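PDB 3GYB: transcriptional regulators (LACI-FAMILY TRANSCRIPTIONAL REGULATORY PROTEIN) from Corynebacterium glutamicum, which probably acts as a DNA-binding transcription regulator of the LacI family, with an effector-binding domain of the periplasmic-binding-protein type that here carries a magnesium ion. Local coordinates for residues R4-Y15 and G35-L44; V202-N213 and P261-A270. One frame throughout, in Å; residues are numbered along the deposited sequence.

Contact 1: R4-Y15 and G35-L44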
loop_
_atom_site.group_PDB
_atom_site.type_symbol
_atom_site.label_atom_id
_atom_site.label_comp_id
_atom_site.label_asym_id
_atom_site.label_seq_id
_atom_site.Cartn_x
_atom_site.Cartn_y
_atom_site.Cartn_z
ATOM N N ARG A 4 -12.255 29.660 -8.757
ATOM C CA ARG A 4 -11.985 28.330 -8.136
ATOM C C ARG A 4 -10.894 27.591 -8.907
ATOM O O ARG A 4 -10.599 27.917 -10.057
ATOM C CB ARG A 4 -13.267 27.499 -8.111
ATOM C CG ARG A 4 -13.734 27.021 -9.476
ATOM C CD ARG A 4 -15.074 26.313 -9.362
ATOM N NE ARG A 4 -15.134 25.487 -8.160
ATOM C CZ ARG A 4 -16.172 24.732 -7.816
ATOM N NH1 ARG A 4 -17.251 24.689 -8.587
ATOM N NH2 ARG A 4 -16.135 24.033 -6.690
ATOM N N THR A 5 -10.304 26.588 -8.268
ATOM C CA THR A 5 -9.236 25.810 -8.882
ATOM C C THR A 5 -9.678 24.414 -9.315
ATOM O O THR A 5 -8.956 23.733 -10.044
ATOM C CB THR A 5 -8.052 25.665 -7.912
ATOM O OG1 THR A 5 -8.488 24.980 -6.730
ATOM C CG2 THR A 5 -7.516 27.038 -7.520
ATOM N N GLN A 6 -10.858 23.994 -8.867
ATOM C CA GLN A 6 -11.392 22.672 -9.192
ATOM C C GLN A 6 -10.516 21.597 -8.571
ATOM O O GLN A 6 -10.553 20.431 -8.965
ATOM C CB GLN A 6 -11.447 22.472 -10.704
ATOM C CG GLN A 6 -12.470 23.347 -11.400
ATOM C CD GLN A 6 -12.576 23.043 -12.879
ATOM O OE1 GLN A 6 -11.636 23.274 -13.640
ATOM N NE2 GLN A 6 -13.724 22.517 -13.294
ATOM N N LEU A 7 -9.727 22.010 -7.590
ATOM C CA LEU A 7 -8.828 21.110 -6.899
ATOM C C LEU A 7 -9.381 20.694 -5.545
ATOM O O LEU A 7 -9.931 21.512 -4.807
ATOM C CB LEU A 7 -7.477 21.793 -6.712
ATOM C CG LEU A 7 -6.538 21.882 -7.917
ATOM C CD1 LEU A 7 -5.376 22.825 -7.596
ATOM C CD2 LEU A 7 -6.034 20.487 -8.272
ATOM N N ILE A 8 -9.251 19.408 -5.237
ATOM C CA ILE A 8 -9.698 18.876 -3.960
ATOM C C ILE A 8 -8.484 18.211 -3.332
ATOM O O ILE A 8 -7.880 17.325 -3.935
ATOM C CB ILE A 8 -10.815 17.816 -4.132
ATOM C CG1 ILE A 8 -12.052 18.451 -4.771
ATOM C CG2 ILE A 8 -11.164 17.203 -2.780
ATOM C CD1 ILE A 8 -12.691 19.545 -3.935
ATOM N N ALA A 9 -8.116 18.658 -2.137
ATOM C CA ALA A 9 -6.975 18.091 -1.429
ATOM C C ALA A 9 -7.471 16.926 -0.582
ATOM O O ALA A 9 -8.497 17.031 0.086
ATOM C CB ALA A 9 -6.330 19.151 -0.539
ATOM N N VAL A 10 -6.747 15.814 -0.619
ATOM C CA VAL A 10 -7.122 14.647 0.159
ATOM C C VAL A 10 -5.991 14.340 1.134
ATOM O O VAL A 10 -4.864 14.063 0.720
ATOM C CB VAL A 10 -7.368 13.429 -0.758
ATOM C CG1 VAL A 10 -7.824 12.237 0.073
ATOM C CG2 VAL A 10 -8.420 13.777 -1.806
ATOM N N LEU A 11 -6.290 14.395 2.428
ATOM C CA LEU A 11 -5.279 14.136 3.446
ATOM C C LEU A 11 -5.341 12.733 4.033
ATOM O O LEU A 11 -6.377 12.311 4.547
ATOM C CB LEU A 11 -5.398 15.161 4.582
ATOM C CG LEU A 11 -4.833 16.563 4.336
ATOM C CD1 LEU A 11 -5.558 17.248 3.184
ATOM C CD2 LEU A 11 -4.977 17.373 5.610
ATOM N N ILE A 12 -4.229 12.006 3.948
ATOM C CA ILE A 12 -4.158 10.665 4.517
ATOM C C ILE A 12 -2.933 10.635 5.415
ATOM O O ILE A 12 -2.095 11.533 5.352
ATOM C CB ILE A 12 -4.017 9.574 3.439
ATOM C CG1 ILE A 12 -2.728 9.793 2.647
ATOM C CG2 ILE A 12 -5.240 9.589 2.528
ATOM C CD1 ILE A 12 -2.349 8.609 1.773
ATOM N N ASP A 13 -2.818 9.613 6.253
ATOM C CA ASP A 13 -1.681 9.543 7.157
ATOM C C ASP A 13 -0.411 8.920 6.615
ATOM O O ASP A 13 0.660 9.515 6.702
ATOM C CB ASP A 13 -2.046 8.779 8.432
ATOM C CG ASP A 13 -2.910 9.582 9.367
ATOM O OD1 ASP A 13 -2.551 10.743 9.645
ATOM O OD2 ASP A 13 -3.939 9.049 9.825
ATOM N N ASP A 14 -0.538 7.730 6.043
ATOM C CA ASP A 14 0.635 6.986 5.603
ATOM C C ASP A 14 0.382 6.149 4.347
ATOM O O ASP A 14 -0.543 5.348 4.307
ATOM C CB ASP A 14 1.028 6.100 6.790
ATOM C CG ASP A 14 2.279 5.293 6.562
ATOM O OD1 ASP A 14 2.837 5.319 5.451
ATOM O OD2 ASP A 14 2.693 4.617 7.529
ATOM N N TYR A 15 1.210 6.337 3.322
ATOM C CA TYR A 15 1.061 5.580 2.082
ATOM C C TYR A 15 1.262 4.080 2.306
ATOM O O TYR A 15 0.818 3.264 1.494
ATOM C CB TYR A 15 2.060 6.084 1.031
ATOM C CG TYR A 15 1.620 7.356 0.341
ATOM C CD1 TYR A 15 0.529 7.350 -0.528
ATOM C CD2 TYR A 15 2.273 8.565 0.572
ATOM C CE1 TYR A 15 0.096 8.517 -1.149
ATOM C CE2 TYR A 15 1.844 9.746 -0.046
ATOM C CZ TYR A 15 0.754 9.707 -0.903
ATOM O OH TYR A 15 0.311 10.856 -1.514
ATOM N N GLY A 35 -15.448 17.504 -13.098
ATOM C CA GLY A 35 -14.409 18.482 -13.364
ATOM C C GLY A 35 -13.374 18.691 -12.278
ATOM O O GLY A 35 -12.440 19.465 -12.457
ATOM N N TYR A 36 -13.526 18.009 -11.150
ATOM C CA TYR A 36 -12.566 18.162 -10.064
ATOM C C TYR A 36 -11.354 17.269 -10.268
ATOM O O TYR A 36 -11.439 16.225 -10.916
ATOM C CB TYR A 36 -13.221 17.825 -8.722
ATOM C CG TYR A 36 -14.225 18.858 -8.265
ATOM C CD1 TYR A 36 -13.804 20.068 -7.714
ATOM C CD2 TYR A 36 -15.594 18.643 -8.418
ATOM C CE1 TYR A 36 -14.721 21.042 -7.328
ATOM C CE2 TYR A 36 -16.521 19.612 -8.039
ATOM C CZ TYR A 36 -16.077 20.806 -7.496
ATOM O OH TYR A 36 -16.989 21.768 -7.137
ATOM N N ARG A 37 -10.228 17.704 -9.716
ATOM C CA ARG A 37 -8.977 16.956 -9.779
ATOM C C ARG A 37 -8.528 16.795 -8.330
ATOM O O ARG A 37 -8.750 17.686 -7.511
ATOM C CB ARG A 37 -7.939 17.726 -10.592
ATOM C CG ARG A 37 -8.281 17.792 -12.074
ATOM C CD ARG A 37 -7.415 18.789 -12.823
ATOM N NE ARG A 37 -7.823 18.900 -14.222
ATOM C CZ ARG A 37 -7.391 18.109 -15.200
ATOM N NH1 ARG A 37 -6.523 17.137 -14.945
ATOM N NH2 ARG A 37 -7.842 18.280 -16.435
ATOM N N LEU A 38 -7.898 15.667 -8.019
ATOM C CA LEU A 38 -7.465 15.385 -6.653
ATOM C C LEU A 38 -5.960 15.327 -6.466
ATOM O O LEU A 38 -5.236 14.892 -7.351
ATOM C CB LEU A 38 -8.034 14.040 -6.197
ATOM C CG LEU A 38 -9.496 13.719 -6.504
ATOM C CD1 LEU A 38 -9.807 12.309 -6.022
ATOM C CD2 LEU A 38 -10.407 14.730 -5.834
ATOM N N SER A 39 -5.501 15.762 -5.295
ATOM C CA SER A 39 -4.082 15.704 -4.958
ATOM C C SER A 39 -4.010 15.252 -3.505
ATOM O O SER A 39 -4.810 15.686 -2.672
ATOM C CB SER A 39 -3.410 17.066 -5.126
ATOM O OG SER A 39 -1.998 16.929 -5.034
ATOM N N VAL A 40 -3.057 14.376 -3.207
ATOM C CA VAL A 40 -2.911 13.830 -1.867
ATOM C C VAL A 40 -1.799 14.440 -1.024
ATOM O O VAL A 40 -0.691 14.689 -1.501
ATOM C CB VAL A 40 -2.695 12.295 -1.932
ATOM C CG1 VAL A 40 -2.472 11.732 -0.537
ATOM C CG2 VAL A 40 -3.914 11.629 -2.574
ATOM N N ILE A 41 -2.125 14.673 0.243
ATOM C CA ILE A 41 -1.198 15.222 1.228
ATOM C C ILE A 41 -1.135 14.166 2.332
ATOM O O ILE A 41 -2.172 13.707 2.800
ATOM C CB ILE A 41 -1.749 16.541 1.831
ATOM C CG1 ILE A 41 -1.866 17.615 0.746
ATOM C CG2 ILE A 41 -0.861 17.007 2.986
ATOM C CD1 ILE A 41 -0.542 18.115 0.204
ATOM N N ASP A 42 0.065 13.758 2.743
ATOM C CA ASP A 42 0.160 12.761 3.799
ATOM C C ASP A 42 0.648 13.429 5.085
ATOM O O ASP A 42 0.843 14.645 5.119
ATOM C CB ASP A 42 1.078 11.603 3.372
ATOM C CG ASP A 42 2.551 11.905 3.568
ATOM O OD1 ASP A 42 2.926 13.096 3.599
ATOM O OD2 ASP A 42 3.338 10.936 3.676
ATOM N N SER A 43 0.827 12.655 6.148
ATOM C CA SER A 43 1.272 13.242 7.406
ATOM C C SER A 43 2.737 12.965 7.724
ATOM O O SER A 43 3.242 13.404 8.759
ATOM C CB SER A 43 0.405 12.731 8.560
ATOM O OG SER A 43 0.671 11.363 8.818
ATOM N N LEU A 44 3.425 12.252 6.840
ATOM C CA LEU A 44 4.822 11.914 7.085
ATOM C C LEU A 44 5.828 12.524 6.114
ATOM O O LEU A 44 6.995 12.710 6.466
ATOM C CB LEU A 44 4.996 10.393 7.071
ATOM C CG LEU A 44 4.180 9.571 8.068
ATOM C CD1 LEU A 44 4.380 8.087 7.791
ATOM C CD2 LEU A 44 4.610 9.914 9.484
HETATM O O HOH W 1 3.395 8.194 3.938
#
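Q6 and R37 begin the ladder that joins strands 7-12 and 37-41. R37 N donates to Q6 O at 2.8 Å. S39 N and I41 N repeat this toward I8 O and V10 O. In the other direction I8 N, V10 N and I12 N donate to R37 O, S39 O and I41 O, alternating as in a parallel pair. Past the strands, D13 O takes two donors from S43, OG at 2.8 Å and the backbone N, from opposite faces of its carbonyl plane. S43 OG is placed between its own backbone N and carbonyl carbon (chi1 70°), which turns it to D13 O.

The two strands and helix 21-31 form a right-handed beta-alpha-beta unit of the Rossmann-like N-terminal subdomain. From that helix L31 touches Y36 and L38, S28 touches L38, and I24 touches V40. Strand 37-41 is outermost within the chain, and L38 and V40 make backbone hydrogen bonds to the second subunit.

Apolar contacts lie on both faces. I8 and L38 run side by side, with I8 CB 3.5 Å from L38 CD2. V40 shares their face, and I12 CG1 meets V40 CG1 nearly at a right angle. The Y15 ring comes to V40 from the opposite direction, while I12 CD1 sits over one face of the ring. Y15 OH is buried with no polar partner. On the other face L11 CG lies 4.0 Å from I41 CB.

Polar side chains close the ends. R4 NH2 meets Y36 OH at the ring edge, in the ring plane; their 2.5 Å separation is doubtfully short. The guanidinium stands 81° to that ring. R4 NE forms a salt bridge with D62. At the far end a water links Y15 N to D42 OD2, and D42 OD1 takes S46 N.

Contact 2: V202-N213 and P261-A270. With MG (magnesium ion), chain C.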
loop_
_atom_site.group_PDB
_atom_site.type_symbol
_atom_site.label_atom_id
_atom_site.label_comp_id
_atom_site.label_asym_id
_atom_site.label_seq_id
_atom_site.Cartn_x
_atom_site.Cartn_y
_atom_site.Cartn_z
ATOM N N VAL A 202 -1.579 -20.577 10.477
ATOM C CA VAL A 202 -2.774 -19.746 10.495
ATOM C C VAL A 202 -3.641 -20.308 9.373
ATOM O O VAL A 202 -3.206 -20.354 8.228
ATOM C CB VAL A 202 -2.437 -18.263 10.206
ATOM C CG1 VAL A 202 -3.716 -17.457 10.080
ATOM C CG2 VAL A 202 -1.565 -17.697 11.336
ATOM N N PRO A 203 -4.891 -20.702 9.674
ATOM C CA PRO A 203 -5.600 -20.666 10.958
ATOM C C PRO A 203 -5.535 -21.910 11.849
ATOM O O PRO A 203 -6.109 -21.912 12.939
ATOM C CB PRO A 203 -7.026 -20.383 10.525
ATOM C CG PRO A 203 -7.147 -21.295 9.319
ATOM C CD PRO A 203 -5.809 -21.113 8.591
ATOM N N GLU A 204 -4.851 -22.960 11.403
ATOM C CA GLU A 204 -4.795 -24.199 12.178
ATOM C C GLU A 204 -4.441 -24.035 13.653
ATOM O O GLU A 204 -5.046 -24.681 14.515
ATOM C CB GLU A 204 -3.825 -25.193 11.533
ATOM C CG GLU A 204 -4.314 -25.809 10.222
ATOM C CD GLU A 204 -4.255 -24.848 9.048
ATOM O OE1 GLU A 204 -3.543 -23.830 9.144
ATOM O OE2 GLU A 204 -4.911 -25.123 8.019
ATOM N N ASP A 205 -3.467 -23.183 13.949
ATOM C CA ASP A 205 -3.054 -22.962 15.332
ATOM C C ASP A 205 -3.548 -21.635 15.890
ATOM O O ASP A 205 -3.967 -21.552 17.046
ATOM C CB ASP A 205 -1.529 -22.993 15.458
ATOM C CG ASP A 205 -0.938 -24.334 15.080
ATOM O OD1 ASP A 205 -1.513 -25.368 15.475
ATOM O OD2 ASP A 205 0.104 -24.349 14.398
ATOM N N LEU A 206 -3.511 -20.601 15.060
ATOM C CA LEU A 206 -3.909 -19.265 15.493
ATOM C C LEU A 206 -4.830 -18.589 14.486
ATOM O O LEU A 206 -4.549 -18.603 13.290
ATOM C CB LEU A 206 -2.649 -18.413 15.679
ATOM C CG LEU A 206 -2.799 -16.934 16.054
ATOM C CD1 LEU A 206 -3.241 -16.820 17.504
ATOM C CD2 LEU A 206 -1.473 -16.223 15.861
ATOM N N SER A 207 -5.929 -18.008 14.967
ATOM C CA SER A 207 -6.859 -17.294 14.094
ATOM C C SER A 207 -6.545 -15.804 14.152
ATOM O O SER A 207 -6.221 -15.278 15.217
ATOM C CB SER A 207 -8.313 -17.508 14.533
ATOM O OG SER A 207 -8.802 -18.771 14.104
ATOM N N ILE A 208 -6.624 -15.133 13.006
ATOM C CA ILE A 208 -6.366 -13.699 12.943
ATOM C C ILE A 208 -7.400 -13.004 12.066
ATOM O O ILE A 208 -7.656 -13.423 10.940
ATOM C CB ILE A 208 -4.961 -13.388 12.357
ATOM C CG1 ILE A 208 -3.872 -13.876 13.319
ATOM C CG2 ILE A 208 -4.817 -11.885 12.122
ATOM C CD1 ILE A 208 -2.455 -13.745 12.768
ATOM N N ILE A 209 -8.011 -11.948 12.590
ATOM C CA ILE A 209 -8.978 -11.203 11.802
ATOM C C ILE A 209 -8.562 -9.737 11.819
ATOM O O ILE A 209 -8.200 -9.194 12.869
ATOM C CB ILE A 209 -10.429 -11.383 12.336
ATOM C CG1 ILE A 209 -11.390 -10.524 11.506
ATOM C CG2 ILE A 209 -10.493 -11.044 13.824
ATOM C CD1 ILE A 209 -12.864 -10.856 11.708
ATOM N N GLY A 210 -8.584 -9.113 10.645
ATOM C CA GLY A 210 -8.193 -7.718 10.531
ATOM C C GLY A 210 -9.368 -6.775 10.381
ATOM O O GLY A 210 -10.499 -7.120 10.726
ATOM N N TYR A 211 -9.106 -5.587 9.848
ATOM C CA TYR A 211 -10.139 -4.573 9.668
ATOM C C TYR A 211 -9.671 -3.613 8.579
ATOM O O TYR A 211 -8.548 -3.118 8.637
ATOM C CB TYR A 211 -10.337 -3.810 10.991
ATOM C CG TYR A 211 -11.685 -3.127 11.175
ATOM C CD1 TYR A 211 -12.493 -3.437 12.272
ATOM C CD2 TYR A 211 -12.130 -2.151 10.288
ATOM C CE1 TYR A 211 -13.707 -2.788 12.482
ATOM C CE2 TYR A 211 -13.353 -1.494 10.490
ATOM C CZ TYR A 211 -14.129 -1.820 11.589
ATOM O OH TYR A 211 -15.332 -1.171 11.796
ATOM N N ASP A 212 -10.534 -3.392 7.585
ATOM C CA ASP A 212 -10.309 -2.492 6.444
ATOM C C ASP A 212 -10.510 -3.136 5.079
ATOM O O ASP A 212 -10.855 -2.454 4.134
ATOM C CB ASP A 212 -8.898 -1.877 6.427
ATOM C CG ASP A 212 -8.693 -0.824 7.498
ATOM O OD1 ASP A 212 -9.684 -0.397 8.126
ATOM O OD2 ASP A 212 -7.526 -0.424 7.700
ATOM N N ASN A 213 -10.306 -4.443 4.968
ATOM C CA ASN A 213 -10.402 -5.112 3.669
ATOM C C ASN A 213 -9.544 -4.373 2.642
ATOM O O ASN A 213 -10.007 -3.994 1.553
ATOM C CB ASN A 213 -11.836 -5.202 3.146
ATOM C CG ASN A 213 -11.924 -6.082 1.904
ATOM O OD1 ASN A 213 -11.288 -7.134 1.850
ATOM N ND2 ASN A 213 -12.698 -5.660 0.908
ATOM N N PRO A 261 -20.421 -1.753 8.567
ATOM C CA PRO A 261 -19.286 -2.611 8.219
ATOM C C PRO A 261 -19.815 -4.037 8.081
ATOM O O PRO A 261 -20.963 -4.317 8.439
ATOM C CB PRO A 261 -18.361 -2.444 9.413
ATOM C CG PRO A 261 -19.334 -2.347 10.552
ATOM C CD PRO A 261 -20.391 -1.401 9.999
ATOM N N SER A 262 -18.991 -4.940 7.562
ATOM C CA SER A 262 -19.416 -6.321 7.396
ATOM C C SER A 262 -18.223 -7.262 7.399
ATOM O O SER A 262 -17.105 -6.865 7.084
ATOM C CB SER A 262 -20.205 -6.481 6.093
ATOM O OG SER A 262 -19.460 -6.009 4.981
ATOM N N LEU A 263 -18.474 -8.510 7.772
ATOM C CA LEU A 263 -17.429 -9.521 7.827
ATOM C C LEU A 263 -17.146 -10.134 6.463
ATOM O O LEU A 263 -18.067 -10.466 5.716
ATOM C CB LEU A 263 -17.843 -10.634 8.797
ATOM C CG LEU A 263 -16.991 -11.908 8.795
ATOM C CD1 LEU A 263 -15.616 -11.611 9.374
ATOM C CD2 LEU A 263 -17.689 -12.980 9.614
ATOM N N ILE A 264 -15.862 -10.272 6.138
ATOM C CA ILE A 264 -15.457 -10.902 4.890
ATOM C C ILE A 264 -14.587 -12.062 5.335
ATOM O O ILE A 264 -13.480 -11.866 5.839
ATOM C CB ILE A 264 -14.624 -9.969 3.991
ATOM C CG1 ILE A 264 -15.472 -8.776 3.540
ATOM C CG2 ILE A 264 -14.133 -10.738 2.770
ATOM C CD1 ILE A 264 -14.730 -7.807 2.637
ATOM N N GLU A 265 -15.105 -13.271 5.174
ATOM C CA GLU A 265 -14.375 -14.455 5.580
ATOM C C GLU A 265 -13.430 -14.948 4.500
ATOM O O GLU A 265 -13.835 -15.192 3.356
ATOM C CB GLU A 265 -15.342 -15.577 5.958
ATOM C CG GLU A 265 -16.174 -15.289 7.191
ATOM C CD GLU A 265 -16.994 -16.487 7.621
ATOM O OE1 GLU A 265 -16.396 -17.514 8.015
ATOM O OE2 GLU A 265 -18.240 -16.406 7.562
ATOM N N ARG A 266 -12.162 -15.072 4.868
ATOM C CA ARG A 266 -11.164 -15.578 3.950
ATOM C C ARG A 266 -10.481 -16.773 4.601
ATOM O O ARG A 266 -11.169 -17.657 5.115
ATOM C CB ARG A 266 -10.169 -14.484 3.549
ATOM C CG ARG A 266 -10.829 -13.395 2.692
ATOM C CD ARG A 266 -9.838 -12.630 1.823
ATOM N NE ARG A 266 -10.534 -11.646 0.992
ATOM C CZ ARG A 266 -10.777 -10.387 1.355
ATOM N NH1 ARG A 266 -10.366 -9.935 2.536
ATOM N NH2 ARG A 266 -11.460 -9.587 0.547
ATOM N N GLY A 267 -9.155 -16.808 4.639
ATOM C CA GLY A 267 -8.528 -17.997 5.198
ATOM C C GLY A 267 -7.759 -17.937 6.498
ATOM O O GLY A 267 -7.096 -18.910 6.853
ATOM N N THR A 268 -7.860 -16.836 7.231
ATOM C CA THR A 268 -7.089 -16.720 8.463
ATOM C C THR A 268 -7.786 -17.023 9.789
ATOM O O THR A 268 -7.193 -16.839 10.851
ATOM C CB THR A 268 -6.433 -15.335 8.549
ATOM O OG1 THR A 268 -7.439 -14.326 8.433
ATOM C CG2 THR A 268 -5.402 -15.159 7.429
ATOM N N CYS A 269 -9.030 -17.489 9.735
ATOM C CA CYS A 269 -9.760 -17.851 10.949
ATOM C C CYS A 269 -10.285 -19.271 10.800
ATOM O O CYS A 269 -10.521 -19.740 9.686
ATOM C CB CYS A 269 -10.942 -16.902 11.196
ATOM S SG CYS A 269 -10.495 -15.285 11.883
ATOM N N ALA A 270 -10.457 -19.954 11.928
ATOM C CA ALA A 270 -10.970 -21.317 11.932
ATOM C C ALA A 270 -11.601 -21.593 13.290
ATOM O O ALA A 270 -11.279 -20.931 14.277
ATOM C CB ALA A 270 -9.844 -22.305 11.658
HETATM MG MG MG C . -11.783 -0.752 3.184
HETATM O O HOH W 2 -10.595 -1.348 1.389
HETATM O O HOH W 3 -13.387 -2.021 2.447
HETATM O O HOH W 4 -10.299 0.642 4.054
#
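P203 packs against the tail 267-270, the tight end of this contact. A cis peptide bond precedes it. Its CB lies 3.6 Å from A270 CB, and its CD comes close to G267 O. V202 CG1 lies alongside T268, both side chains pointing the same way.

Hydrogen bonds fix the tail to the start of strand 207-211. I208 N donates to T268 O at 2.8 Å. T268 OG1 returns a bond to I208 O at 2.7 Å, so one threonine grips both polar backbone atoms of I208. The hydroxyl sits between the backbone N and carbonyl carbon of T268 (chi1 56°), on the side facing I208. T268 OG1 also receives the backbone N of T225. Next to it, A270 N donates to S207 OG at 3.0 Å. C269 SG rests against I209 CB, 3.9 Å away.

Farther along, the backbones diverge and the packing thins. The CA atoms of Y211 and L263 are 9.0 Å apart. I209 CD1 meets L263 CD1 at about a right angle, and Y211 OH, bonded to N100, only brushes P261. N213, I264 and R266 are partly exposed. R266 NH2 and NH1 both donate end-on to N213 OD1, at 2.8 Å for NH2. Amide and guanidinium are nearly coplanar, 12° apart. I264 CG2 covers one guanidinium face over its centre, and I264 CD1 touches the N213 amide.

D212 gives its backbone O, not its carboxylate, to the magnesium ion. D229, S231 and three waters complete six ligands, and one of these waters lies 2.7 Å from N213 O. The chain at the end of strand 207-211 thus carries the metal site, at the C-terminal side of the parallel strands, consistent with the ligand cleft of the type I periplasmic-binding-protein fold.

How the contacts relate
Contacts 1 and 2 lie on opposite sides of the chain's centre, with their own centres 32 Å apart. They do not touch; their nearest atoms are about 10 Å apart. Contact 1 belongs to the N-terminal subdomain and contact 2 to the C-terminal one. Strand 37-41 of contact 1 is outermost within the chain, and the second subunit bonds to it. Strands 7-12 and 207-211 run toward the magnesium ion from opposite sides. Contact 2 binds the ion directly through D212. Contact 1 only flanks it, with the side chain of I12 about 12 Å from the ion. The side chain of D13 is about 10 Å from that of D212.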